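Side-chain contacts in arsenate Reductase (Corynebacterium glutamicum, PDB 3T38), which reduces arsenate to arsenite with electrons from thioredoxin, on a low molecular weight tyrosine phosphatase fold, and so probably serves arsenic resistance: residues Asn19-Ala22 against Leu23-Gly27; Ser99-Leu102 against Ser103-Gly107; Glu122-Pro125 against Leu126-Glu129; Pro167-Pro170 against Gly171-Tyr174; Ile201-Leu204 against Trp205-Ile208. All coordinates share one frame; numbering follows the deposited sequence.

Contact 1: residues Asn19-Ala22 against Leu23-Gly27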
loop_
_atom_site.group_PDB
_atom_site.type_symbol
_atom_site.label_atom_id
_atom_site.label_comp_id
_atom_site.label_asym_id
_atom_site.label_seq_id
_atom_site.Cartn_x
_atom_site.Cartn_y
_atom_site.Cartn_z
ATOM N N ASN A 19 -4.906 -19.873 -2.555
ATOM C CA ASN A 19 -4.819 -21.314 -2.253
ATOM C C ASN A 19 -3.590 -21.853 -2.954
ATOM O O ASN A 19 -2.661 -22.340 -2.311
ATOM C CB ASN A 19 -6.115 -22.076 -2.648
ATOM C CG ASN A 19 -5.997 -23.622 -2.460
ATOM O OD1 ASN A 19 -4.903 -24.155 -2.219
ATOM N ND2 ASN A 19 -7.138 -24.342 -2.580
ATOM N N GLU A 20 -3.552 -21.663 -4.267
ATOM C CA GLU A 20 -2.406 -22.040 -5.077
ATOM C C GLU A 20 -1.061 -21.489 -4.577
ATOM O O GLU A 20 -0.068 -22.178 -4.557
ATOM C CB GLU A 20 -2.708 -21.773 -6.565
ATOM C CG GLU A 20 -3.419 -23.040 -7.198
ATOM C CD GLU A 20 -4.503 -22.788 -8.297
ATOM O OE1 GLU A 20 -4.664 -21.636 -8.798
ATOM O OE2 GLU A 20 -5.188 -23.786 -8.663
ATOM N N LEU A 21 -1.037 -20.233 -4.141
ATOM C CA LEU A 21 0.185 -19.630 -3.651
ATOM C C LEU A 21 0.541 -20.179 -2.263
ATOM O O LEU A 21 1.704 -20.362 -1.959
ATOM C CB LEU A 21 -0.043 -18.148 -3.539
ATOM C CG LEU A 21 0.969 -17.187 -4.120
ATOM C CD1 LEU A 21 1.774 -17.696 -5.348
ATOM C CD2 LEU A 21 0.205 -15.888 -4.403
ATOM N N ALA A 22 -0.478 -20.381 -1.416
ATOM C CA ALA A 22 -0.293 -21.045 -0.135
ATOM C C ALA A 22 0.530 -22.291 -0.386
ATOM O O ALA A 22 1.527 -22.521 0.271
ATOM C CB ALA A 22 -1.631 -21.422 0.503
ATOM N N LEU A 23 0.129 -23.079 -1.363
ATOM C CA LEU A 23 0.725 -24.425 -1.509
ATOM C C LEU A 23 2.117 -24.315 -2.126
ATOM O O LEU A 23 2.970 -25.101 -1.833
ATOM C CB LEU A 23 -0.174 -25.307 -2.337
ATOM C CG LEU A 23 -1.571 -25.616 -1.813
ATOM C CD1 LEU A 23 -2.306 -26.468 -2.859
ATOM C CD2 LEU A 23 -1.463 -26.405 -0.488
ATOM N N THR A 24 2.351 -23.254 -2.906
ATOM C CA THR A 24 3.630 -23.051 -3.572
ATOM C C THR A 24 4.696 -22.592 -2.586
ATOM O O THR A 24 5.815 -23.069 -2.622
ATOM C CB THR A 24 3.487 -22.055 -4.698
ATOM O OG1 THR A 24 2.616 -22.634 -5.664
ATOM C CG2 THR A 24 4.845 -21.798 -5.350
ATOM N N TYR A 25 4.310 -21.685 -1.700
ATOM C CA TYR A 25 5.158 -21.185 -0.639
ATOM C C TYR A 25 5.030 -21.895 0.705
ATOM O O TYR A 25 5.240 -21.285 1.765
ATOM C CB TYR A 25 4.852 -19.710 -0.457
ATOM C CG TYR A 25 5.579 -18.918 -1.503
ATOM C CD1 TYR A 25 6.932 -18.644 -1.342
ATOM C CD2 TYR A 25 4.925 -18.495 -2.687
ATOM C CE1 TYR A 25 7.622 -17.951 -2.298
ATOM C CE2 TYR A 25 5.601 -17.827 -3.648
ATOM C CZ TYR A 25 6.959 -17.548 -3.437
ATOM O OH TYR A 25 7.674 -16.881 -4.353
ATOM N N GLN A 26 4.674 -23.172 0.654
ATOM C CA GLN A 26 4.502 -23.998 1.845
ATOM C C GLN A 26 5.885 -24.398 2.348
ATOM O O GLN A 26 6.717 -24.871 1.570
ATOM C CB GLN A 26 3.704 -25.260 1.479
ATOM C CG GLN A 26 2.849 -25.859 2.600
ATOM C CD GLN A 26 3.671 -26.493 3.699
ATOM O OE1 GLN A 26 4.828 -26.899 3.493
ATOM N NE2 GLN A 26 3.079 -26.603 4.885
ATOM N N GLY A 27 6.115 -24.238 3.650
ATOM C CA GLY A 27 7.431 -24.474 4.245
ATOM C C GLY A 27 8.216 -23.171 4.316
ATOM O O GLY A 27 9.129 -23.049 5.127
#
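Thr24 and Glu20 meet at a single carbonyl. OG1 of Thr24 gives its proton to Glu20 O over 2.9 Å, and the backbone Thr24 N binds the same Glu20 O over 3.1 Å from the opposite face of the carbonyl plane. The hydroxyl can fold back in this way because OG1 stands beside its own backbone N (chi1 -64°), which turns it down the helix toward the preceding turn. Two donors thus grip one oxygen in the last turn. One residue on, Tyr25 N makes a nearly straight bond of 2.9 Å to Leu21 O (N-H...O angle 171°), and this oxygen also lies in the plane of the Tyr25 ring, at its edge. The side chains of Leu21 and Tyr25 run side by side in the same direction, with Leu21 CD1 4.2 Å from Tyr25 CE2. Along another flank, Asn19 OD1 rests 3.5 Å from Leu23 CD1, an amide oxygen against a methyl.

Farther out, Leu21 and Tyr25 both pack on Ile34 of helix 31-49 and Leu67 of helix 55-73, while Glu20 OE1 forms a salt bridge with Arg16. Leu21 is buried against these helices, whereas Asn19, Glu20, Leu23 and Thr24 are exposed. Tyr25 is the first residue to leave helical backbone angles, so these bonds belong to the C-terminal turn of helix 10-24, packed in the N-terminal helical domain.

Contact 2: residues Ser99-Leu102 against Ser103-Gly107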
loop_
_atom_site.group_PDB
_atom_site.type_symbol
_atom_site.label_atom_id
_atom_site.label_comp_id
_atom_site.label_asym_id
_atom_site.label_seq_id
_atom_site.Cartn_x
_atom_site.Cartn_y
_atom_site.Cartn_z
ATOM N N SER A 99 14.177 0.944 -15.105
ATOM C CA SER A 99 14.082 -0.471 -14.880
ATOM C C SER A 99 14.180 -1.260 -16.182
ATOM O O SER A 99 14.828 -2.327 -16.215
ATOM C CB SER A 99 12.737 -0.811 -14.165
ATOM O OG SER A 99 12.538 -2.232 -14.125
ATOM N N ALA A 100 13.506 -0.775 -17.233
ATOM C CA ALA A 100 13.470 -1.506 -18.500
ATOM C C ALA A 100 14.811 -1.427 -19.226
ATOM O O ALA A 100 15.198 -2.374 -19.898
ATOM C CB ALA A 100 12.273 -1.038 -19.418
ATOM N N LEU A 101 15.537 -0.323 -19.051
ATOM C CA LEU A 101 16.840 -0.157 -19.708
ATOM C C LEU A 101 17.802 -1.137 -19.010
ATOM O O LEU A 101 18.507 -1.921 -19.656
ATOM C CB LEU A 101 17.285 1.331 -19.703
ATOM C CG LEU A 101 16.567 2.313 -20.689
ATOM C CD1 LEU A 101 16.923 3.840 -20.572
ATOM C CD2 LEU A 101 16.883 1.925 -22.143
ATOM N N LEU A 102 17.780 -1.185 -17.691
ATOM C CA LEU A 102 18.716 -2.125 -17.028
ATOM C C LEU A 102 18.421 -3.585 -17.373
ATOM O O LEU A 102 19.340 -4.346 -17.647
ATOM C CB LEU A 102 18.814 -1.861 -15.487
ATOM C CG LEU A 102 19.742 -2.744 -14.644
ATOM C CD1 LEU A 102 21.175 -2.721 -15.165
ATOM C CD2 LEU A 102 19.725 -2.337 -13.163
ATOM N N SER A 103 17.162 -3.988 -17.404
ATOM C CA SER A 103 16.849 -5.372 -17.808
ATOM C C SER A 103 17.311 -5.663 -19.207
ATOM O O SER A 103 17.770 -6.761 -19.497
ATOM C CB SER A 103 15.340 -5.712 -17.653
ATOM O OG SER A 103 14.916 -5.385 -16.316
ATOM N N HIS A 104 17.183 -4.658 -20.070
ATOM C CA HIS A 104 17.540 -4.753 -21.474
ATOM C C HIS A 104 19.075 -4.960 -21.661
ATOM O O HIS A 104 19.478 -5.814 -22.467
ATOM C CB HIS A 104 17.023 -3.508 -22.189
ATOM C CG HIS A 104 17.623 -3.256 -23.533
ATOM N ND1 HIS A 104 17.126 -3.821 -24.690
ATOM C CD2 HIS A 104 18.624 -2.424 -23.918
ATOM C CE1 HIS A 104 17.832 -3.392 -25.726
ATOM N NE2 HIS A 104 18.738 -2.531 -25.286
ATOM N N TYR A 105 19.920 -4.227 -20.916
ATOM C CA TYR A 105 21.392 -4.486 -20.962
ATOM C C TYR A 105 21.740 -5.752 -20.237
ATOM O O TYR A 105 22.520 -6.486 -20.693
ATOM C CB TYR A 105 22.215 -3.293 -20.410
ATOM C CG TYR A 105 21.937 -1.989 -21.176
ATOM C CD1 TYR A 105 22.094 -1.942 -22.524
ATOM C CD2 TYR A 105 21.505 -0.850 -20.545
ATOM C CE1 TYR A 105 21.832 -0.804 -23.248
ATOM C CE2 TYR A 105 21.183 0.323 -21.274
ATOM C CZ TYR A 105 21.368 0.333 -22.625
ATOM O OH TYR A 105 21.119 1.460 -23.438
ATOM N N ALA A 106 21.120 -6.025 -19.103
ATOM C CA ALA A 106 21.624 -7.059 -18.163
ATOM C C ALA A 106 20.953 -8.423 -18.317
ATOM O O ALA A 106 21.546 -9.432 -18.021
ATOM C CB ALA A 106 21.500 -6.531 -16.675
ATOM N N GLY A 107 19.702 -8.457 -18.783
ATOM C CA GLY A 107 18.945 -9.713 -18.903
ATOM C C GLY A 107 18.801 -10.388 -17.544
ATOM O O GLY A 107 18.513 -9.742 -16.562
HETATM O O HOH W 1 12.684 -4.286 -15.689
#
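Leu102 CD1 lies 4.1 Å from Ala106 CB, one turn on along helix 94-106. The branch gets there because Leu102 sends CG straight back from its backbone N (chi1 -180°). Leu102 continues onto Val84 and Phe86 of strand 83-88 and Val112 of strand 111-116, on the side of the helix that covers the sheet. Leu101 uses CB instead, 4.3 Å from Tyr105 CE2; the phenol of Tyr105 reaches on to helix 190-211, where its OH is hydrogen-bonded to Asp198. His104 CD2 sits 3.6 Å above one face of the Tyr105 ring, displaced toward its rim.

Ser103 adds a polar contact. A water bridges its OG and Ser99 OG at 2.6 Å from each hydroxyl, and gives a weak bond to Ser99 O as well. Ser99 O is also bound by Ser103 N over 3.1 Å, in the regular helical pattern.

In this beta-alpha-beta crossover, then, Leu102 packs its aliphatic carbons on the sheet, while the two serines, also next to strand 111-116, share a water: one molecule bonds to both hydroxyls and links them without a direct OG-to-OG bond.

Contact 3: residues Glu122-Pro125 against Leu126-Glu129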
loop_
_atom_site.group_PDB
_atom_site.type_symbol
_atom_site.label_atom_id
_atom_site.label_comp_id
_atom_site.label_asym_id
_atom_site.label_seq_id
_atom_site.Cartn_x
_atom_site.Cartn_y
_atom_site.Cartn_z
ATOM N N GLU A 122 -1.559 3.935 -14.976
ATOM C CA GLU A 122 -0.874 3.256 -16.081
ATOM C C GLU A 122 0.454 3.939 -16.421
ATOM O O GLU A 122 0.695 5.097 -16.069
ATOM C CB GLU A 122 -1.750 3.195 -17.343
ATOM C CG GLU A 122 -3.043 2.354 -17.244
ATOM C CD GLU A 122 -3.706 2.174 -18.614
ATOM O OE1 GLU A 122 -3.104 2.618 -19.620
ATOM O OE2 GLU A 122 -4.826 1.606 -18.708
ATOM N N ILE A 123 1.323 3.197 -17.089
ATOM C CA ILE A 123 2.567 3.734 -17.578
ATOM C C ILE A 123 2.236 4.921 -18.537
ATOM O O ILE A 123 1.264 4.886 -19.250
ATOM C CB ILE A 123 3.355 2.678 -18.402
ATOM C CG1 ILE A 123 3.540 1.338 -17.662
ATOM C CG2 ILE A 123 4.685 3.235 -18.889
ATOM C CD1 ILE A 123 3.975 1.431 -16.284
ATOM N N HIS A 124 3.094 5.934 -18.558
ATOM C CA HIS A 124 2.972 7.018 -19.526
ATOM C C HIS A 124 3.031 6.397 -20.953
ATOM O O HIS A 124 3.941 5.662 -21.281
ATOM C CB HIS A 124 4.123 8.006 -19.294
ATOM C CG HIS A 124 3.928 9.335 -19.943
ATOM N ND1 HIS A 124 3.779 9.488 -21.310
ATOM C CD2 HIS A 124 3.862 10.577 -19.412
ATOM C CE1 HIS A 124 3.633 10.767 -21.591
ATOM N NE2 HIS A 124 3.677 11.450 -20.459
ATOM N N PRO A 125 2.020 6.661 -21.780
ATOM C CA PRO A 125 1.946 6.146 -23.146
ATOM C C PRO A 125 3.156 6.467 -24.017
ATOM O O PRO A 125 3.571 5.624 -24.810
ATOM C CB PRO A 125 0.716 6.872 -23.718
ATOM C CG PRO A 125 -0.107 7.196 -22.619
ATOM C CD PRO A 125 0.769 7.322 -21.377
ATOM N N LEU A 126 3.710 7.672 -23.882
ATOM C CA LEU A 126 4.948 8.040 -24.591
ATOM C C LEU A 126 6.175 7.223 -24.148
ATOM O O LEU A 126 7.059 6.904 -24.962
ATOM C CB LEU A 126 5.242 9.535 -24.474
ATOM C CG LEU A 126 4.884 10.481 -25.614
ATOM C CD1 LEU A 126 5.899 10.402 -26.798
ATOM C CD2 LEU A 126 3.408 10.300 -26.116
ATOM N N VAL A 127 6.279 6.921 -22.872
ATOM C CA VAL A 127 7.294 5.953 -22.419
ATOM C C VAL A 127 7.168 4.631 -23.190
ATOM O O VAL A 127 8.117 4.158 -23.804
ATOM C CB VAL A 127 7.196 5.706 -20.886
ATOM C CG1 VAL A 127 8.168 4.604 -20.455
ATOM C CG2 VAL A 127 7.461 6.991 -20.153
ATOM N N LEU A 128 5.983 4.067 -23.189
ATOM C CA LEU A 128 5.714 2.853 -23.919
ATOM C C LEU A 128 6.133 2.987 -25.382
ATOM O O LEU A 128 6.887 2.145 -25.884
ATOM C CB LEU A 128 4.214 2.516 -23.854
ATOM C CG LEU A 128 3.588 1.463 -22.910
ATOM C CD1 LEU A 128 4.335 1.248 -21.612
ATOM C CD2 LEU A 128 2.083 1.731 -22.634
ATOM N N GLU A 129 5.641 4.027 -26.063
ATOM C CA GLU A 129 5.955 4.235 -27.468
ATOM C C GLU A 129 7.472 4.413 -27.761
ATOM O O GLU A 129 7.982 3.749 -28.675
ATOM C CB GLU A 129 5.093 5.356 -28.105
ATOM C CG GLU A 129 5.520 5.720 -29.581
ATOM C CD GLU A 129 4.636 6.789 -30.259
ATOM O OE1 GLU A 129 3.736 7.359 -29.601
ATOM O OE2 GLU A 129 4.819 7.039 -31.480
#
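Ile123 pushes its CG2 methyl against Leu128 CD1 at 3.4 Å, closer than carbons usually pack. The two side chains cross at about a right angle, and Leu128 CD1 also touches Ile123 CB at 3.6 Å. The same CG2 lies 4.0 Å from Val127 CB, so one branch of Ile123 spans two consecutive helix residues. It does so because CG2 is anti to the backbone N of Ile123, while CG1 stands beside that N (chi1 -52°).

His124 works at the polar side. Its ring accepts from Leu126 N through ND1 over 3.1 Å; the amide lies in the ring plane, though the N-H...N angle of 138° shows a bent bond. Acceptance through ND1 is consistent with a nitrogen that carries no proton. This is an N-cap: His124 stands right before helix 125-133 and its side chain ties down an amide of the first turn, with Pro125 as the opening helical residue. The imidazole and Leu126 lie side by side, Leu126 CB being 3.5 Å from His124 CE1, while His124 CB meets Val127 CG2 at 3.6 Å.

Backbone bonds start the helix at once, from Leu128 N to His124 O and from Glu129 N to Pro125 O. Outside the turn, Ile123 leans on Gln96 and Val127 on Ile97, both of helix 94-106, and Ile123 also touches Pro143.

Contact 4: residues Pro167-Pro170 against Gly171-Tyr174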
loop_
_atom_site.group_PDB
_atom_site.type_symbol
_atom_site.label_atom_id
_atom_site.label_comp_id
_atom_site.label_asym_id
_atom_site.label_seq_id
_atom_site.Cartn_x
_atom_site.Cartn_y
_atom_site.Cartn_z
ATOM N N PRO A 167 12.677 3.630 3.528
ATOM C CA PRO A 167 13.540 3.393 4.703
ATOM C C PRO A 167 14.965 3.017 4.317
ATOM O O PRO A 167 15.204 2.375 3.287
ATOM C CB PRO A 167 12.839 2.235 5.466
ATOM C CG PRO A 167 11.812 1.663 4.502
ATOM C CD PRO A 167 11.408 2.900 3.645
HETATM N N MSE A 168 15.887 3.422 5.159
HETATM C CA MSE A 168 17.307 3.295 4.917
HETATM C C MSE A 168 17.946 2.044 5.555
HETATM O O MSE A 168 18.554 2.162 6.592
HETATM C CB MSE A 168 17.958 4.538 5.507
HETATM C CG MSE A 168 18.963 5.160 4.603
HETATM SE SE MSE A 168 18.219 5.744 2.883
HETATM C CE MSE A 168 18.247 7.695 3.260
ATOM N N TYR A 169 17.836 0.868 4.930
ATOM C CA TYR A 169 18.433 -0.364 5.490
ATOM C C TYR A 169 19.932 -0.471 5.226
ATOM O O TYR A 169 20.384 -0.170 4.121
ATOM C CB TYR A 169 17.736 -1.647 4.965
ATOM C CG TYR A 169 16.288 -1.809 5.371
ATOM C CD1 TYR A 169 15.949 -2.190 6.663
ATOM C CD2 TYR A 169 15.268 -1.541 4.481
ATOM C CE1 TYR A 169 14.628 -2.323 7.048
ATOM C CE2 TYR A 169 13.924 -1.680 4.852
ATOM C CZ TYR A 169 13.612 -2.069 6.134
ATOM O OH TYR A 169 12.296 -2.195 6.519
ATOM N N PRO A 170 20.705 -0.931 6.232
ATOM C CA PRO A 170 22.133 -1.276 5.998
ATOM C C PRO A 170 22.293 -2.482 5.078
ATOM O O PRO A 170 21.365 -3.303 4.971
ATOM C CB PRO A 170 22.671 -1.616 7.395
ATOM C CG PRO A 170 21.490 -1.882 8.206
ATOM C CD PRO A 170 20.333 -1.089 7.650
ATOM N N GLY A 171 23.461 -2.595 4.450
ATOM C CA GLY A 171 23.800 -3.746 3.608
ATOM C C GLY A 171 23.495 -3.469 2.148
ATOM O O GLY A 171 23.428 -4.400 1.340
ATOM N N LYS A 172 23.307 -2.188 1.798
ATOM C CA LYS A 172 22.771 -1.803 0.511
ATOM C C LYS A 172 23.390 -0.515 -0.053
ATOM O O LYS A 172 23.724 0.394 0.705
ATOM C CB LYS A 172 21.256 -1.558 0.637
ATOM C CG LYS A 172 20.432 -2.717 1.138
ATOM C CD LYS A 172 18.920 -2.406 1.176
ATOM C CE LYS A 172 18.215 -3.526 2.032
ATOM N NZ LYS A 172 18.419 -4.794 1.329
ATOM N N HIS A 173 23.419 -0.420 -1.389
ATOM C CA HIS A 173 23.783 0.827 -2.109
ATOM C C HIS A 173 22.588 1.725 -2.397
ATOM O O HIS A 173 21.779 1.426 -3.233
ATOM C CB HIS A 173 24.617 0.518 -3.392
ATOM C CG HIS A 173 25.745 -0.412 -3.114
ATOM N ND1 HIS A 173 26.853 -0.025 -2.397
ATOM C CD2 HIS A 173 25.893 -1.741 -3.347
ATOM C CE1 HIS A 173 27.654 -1.062 -2.229
ATOM N NE2 HIS A 173 27.096 -2.115 -2.801
ATOM N N TYR A 174 22.471 2.803 -1.655
ATOM C CA TYR A 174 21.488 3.840 -1.941
ATOM C C TYR A 174 22.105 4.922 -2.859
ATOM O O TYR A 174 23.079 5.600 -2.511
ATOM C CB TYR A 174 20.944 4.434 -0.630
ATOM C CG TYR A 174 20.014 3.499 0.108
ATOM C CD1 TYR A 174 20.495 2.507 0.966
ATOM C CD2 TYR A 174 18.639 3.605 -0.062
ATOM C CE1 TYR A 174 19.607 1.647 1.646
ATOM C CE2 TYR A 174 17.752 2.774 0.610
ATOM C CZ TYR A 174 18.249 1.788 1.450
ATOM O OH TYR A 174 17.336 0.975 2.083
#
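Tyr174 fills the tight part of this turn, where its hydroxyl sits between two backbone groups of the facing residues. OH accepts from Tyr169 N over 2.9 Å (N-H...O angle 149°) and gives a weak bond to Pro167 O at 2.8 Å. At the edge of the ring, Tyr169 O lies in plane, 3.2 Å from Tyr174 CE1. Met168, present as selenomethionine, covers one face: its SE stands 3.9 Å from the centroid of the Tyr174 ring, 19° off the normal, a Met-aromatic contact. Bends at chi2 and chi3 fold the chain of Met168 over that face.

Lys172 packs through its aliphatic part, with CE 3.5 Å from Tyr169 CB; its NZ continues to the carbonyls of Arg152 and Ser154 at the end of helix 148-153. The looser, outer side is the exposed bend at Pro170 and Gly171, where the chain turns back toward strand 173-176 and the positive phi of Gly171 (95°) suits glycine. Tyr169 OH binds Asp148, and its side chain packs on Phe39 of the second subunit.

The Tyr174 hydroxyl accepts from one backbone amide and donates, weakly, to one backbone carbonyl, which ties the start of strand 173-176 to the preceding loop.

Contact 5: residues Ile201-Leu204 against Trp205-Ile208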
loop_
_atom_site.group_PDB
_atom_site.type_symbol
_atom_site.label_atom_id
_atom_site.label_comp_id
_atom_site.label_asym_id
_atom_site.label_seq_id
_atom_site.Cartn_x
_atom_site.Cartn_y
_atom_site.Cartn_z
ATOM N N ILE A 201 22.120 4.512 -16.635
ATOM C CA ILE A 201 21.915 3.077 -16.554
ATOM C C ILE A 201 23.169 2.360 -17.095
ATOM O O ILE A 201 23.613 1.358 -16.521
ATOM C CB ILE A 201 20.623 2.632 -17.355
ATOM C CG1 ILE A 201 19.370 3.117 -16.660
ATOM C CG2 ILE A 201 20.582 1.090 -17.585
ATOM C CD1 ILE A 201 19.150 2.441 -15.256
ATOM N N ARG A 202 23.739 2.870 -18.193
ATOM C CA ARG A 202 24.989 2.286 -18.715
ATOM C C ARG A 202 26.122 2.235 -17.708
ATOM O O ARG A 202 26.759 1.203 -17.577
ATOM C CB ARG A 202 25.444 2.931 -20.012
ATOM C CG ARG A 202 24.461 2.715 -21.149
ATOM C CD ARG A 202 24.873 3.625 -22.295
ATOM N NE ARG A 202 24.013 3.472 -23.452
ATOM C CZ ARG A 202 24.173 2.531 -24.380
ATOM N NH1 ARG A 202 25.148 1.645 -24.286
ATOM N NH2 ARG A 202 23.336 2.480 -25.402
ATOM N N GLU A 203 26.330 3.327 -16.974
ATOM C CA GLU A 203 27.395 3.387 -15.971
ATOM C C GLU A 203 27.062 2.494 -14.800
ATOM O O GLU A 203 27.937 1.842 -14.270
ATOM C CB GLU A 203 27.651 4.806 -15.473
ATOM C CG GLU A 203 28.165 5.744 -16.551
ATOM C CD GLU A 203 29.350 5.157 -17.376
ATOM O OE1 GLU A 203 30.370 4.699 -16.763
ATOM O OE2 GLU A 203 29.250 5.170 -18.646
ATOM N N LEU A 204 25.786 2.453 -14.422
ATOM C CA LEU A 204 25.383 1.649 -13.319
ATOM C C LEU A 204 25.636 0.172 -13.656
ATOM O O LEU A 204 26.226 -0.512 -12.841
ATOM C CB LEU A 204 23.918 1.879 -12.942
ATOM C CG LEU A 204 23.339 0.842 -11.968
ATOM C CD1 LEU A 204 23.987 0.957 -10.563
ATOM C CD2 LEU A 204 21.834 0.960 -11.843
ATOM N N TRP A 205 25.232 -0.274 -14.855
ATOM C CA TRP A 205 25.457 -1.651 -15.316
ATOM C C TRP A 205 26.955 -2.017 -15.430
ATOM O O TRP A 205 27.400 -3.074 -14.946
ATOM C CB TRP A 205 24.698 -1.878 -16.634
ATOM C CG TRP A 205 24.940 -3.206 -17.354
ATOM C CD1 TRP A 205 25.235 -3.384 -18.686
ATOM C CD2 TRP A 205 24.932 -4.509 -16.766
ATOM N NE1 TRP A 205 25.378 -4.719 -18.952
ATOM C CE2 TRP A 205 25.199 -5.431 -17.791
ATOM C CE3 TRP A 205 24.734 -4.986 -15.454
ATOM C CZ2 TRP A 205 25.270 -6.820 -17.557
ATOM C CZ3 TRP A 205 24.786 -6.362 -15.216
ATOM C CH2 TRP A 205 25.052 -7.266 -16.268
ATOM N N LYS A 206 27.746 -1.125 -16.015
ATOM C CA LYS A 206 29.193 -1.324 -15.989
ATOM C C LYS A 206 29.648 -1.488 -14.556
ATOM O O LYS A 206 30.371 -2.429 -14.234
ATOM C CB LYS A 206 29.946 -0.198 -16.721
ATOM C CG LYS A 206 29.766 -0.201 -18.288
ATOM C CD LYS A 206 30.120 1.187 -18.959
ATOM C CE LYS A 206 30.145 1.141 -20.485
ATOM N NZ LYS A 206 31.570 0.963 -21.034
ATOM N N SER A 207 29.174 -0.617 -13.671
ATOM C CA SER A 207 29.639 -0.684 -12.284
ATOM C C SER A 207 29.211 -1.971 -11.541
ATOM O O SER A 207 30.022 -2.584 -10.838
ATOM C CB SER A 207 29.279 0.590 -11.532
ATOM O OG SER A 207 29.269 0.348 -10.160
ATOM N N ILE A 208 27.955 -2.377 -11.720
ATOM C CA ILE A 208 27.470 -3.607 -11.187
ATOM C C ILE A 208 28.276 -4.814 -11.646
ATOM O O ILE A 208 28.670 -5.610 -10.815
ATOM C CB ILE A 208 25.953 -3.827 -11.550
ATOM C CG1 ILE A 208 25.076 -2.742 -10.913
ATOM C CG2 ILE A 208 25.511 -5.276 -11.221
ATOM C CD1 ILE A 208 23.574 -2.880 -11.256
#
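Leu204 throws CG back from its backbone N (chi1 168°), while Ile208 keeps CG1 beside its own N (chi1 -63°) and extends CD1 beyond it; together these torsions bring the two side chains across one another at a slant. They are i and i+4 partners on helix 190-211, the C-terminal helix packed on the parallel sheet of the low molecular weight phosphatase fold. Leu204 CG lies 3.8 Å from Ile208 CD1, and Leu204 CD1 lies 3.9 Å from Ile208 CG1, so each chain presents two carbons to the other. Ile208 CG1 also comes to 3.2 Å from Leu204 O, the carbonyl that Ile208 N binds over 2.8 Å. This ridge faces the sheet: Leu204 and Ile208 both touch Tyr156 of strand 156-159; Leu204 also touches Phe86, and Ile208 touches Val84, both of strand 83-88.

Trp205 turns to a different flank. Its N bonds almost straight to Ile201 O over 2.8 Å (N-H...O angle 170°), and its CB lies against that same oxygen, but the indole leads away from the turn and packs on Tyr105 and Ala106 of helix 94-106. Ile201 reaches Phe86 and Tyr105 as well.

The exposed side carries Glu203 and Lys206. Glu203, bent at chi2, crosses Lys206 without a salt bridge, its OE2 remaining 5.4 Å from Lys206 NZ; opposite charges at this range would probably attract only mildly. Instead, the aliphatic part of Lys206 follows the backbone, with CG 3.4 Å from Arg202 O.

Overall arrangement
Contacts 2 and 5 touch, their centres 10 Å apart: Tyr105 CB meets Trp205 CD1 at 3.5 Å and Ala106 CB meets Trp205 CZ3 at 3.6 Å, joining helix 94-106 to helix 190-211. Contact 3 lies about 7 Å from contact 2 and contact 4 about 7 Å from contact 5, nearest atoms in both cases; contacts 2 to 5 lie on elements of the phosphatase-like fold. Contact 1 stands apart in the N-terminal helical domain, its nearest atoms about 17 Å from contact 4 and farther from the rest. The side chain of Leu21 is about 11 Å, and that of Tyr169 about 12 Å, from a bound dithiane-diol, whose pocket includes Thr33, Arg36 and Arg66.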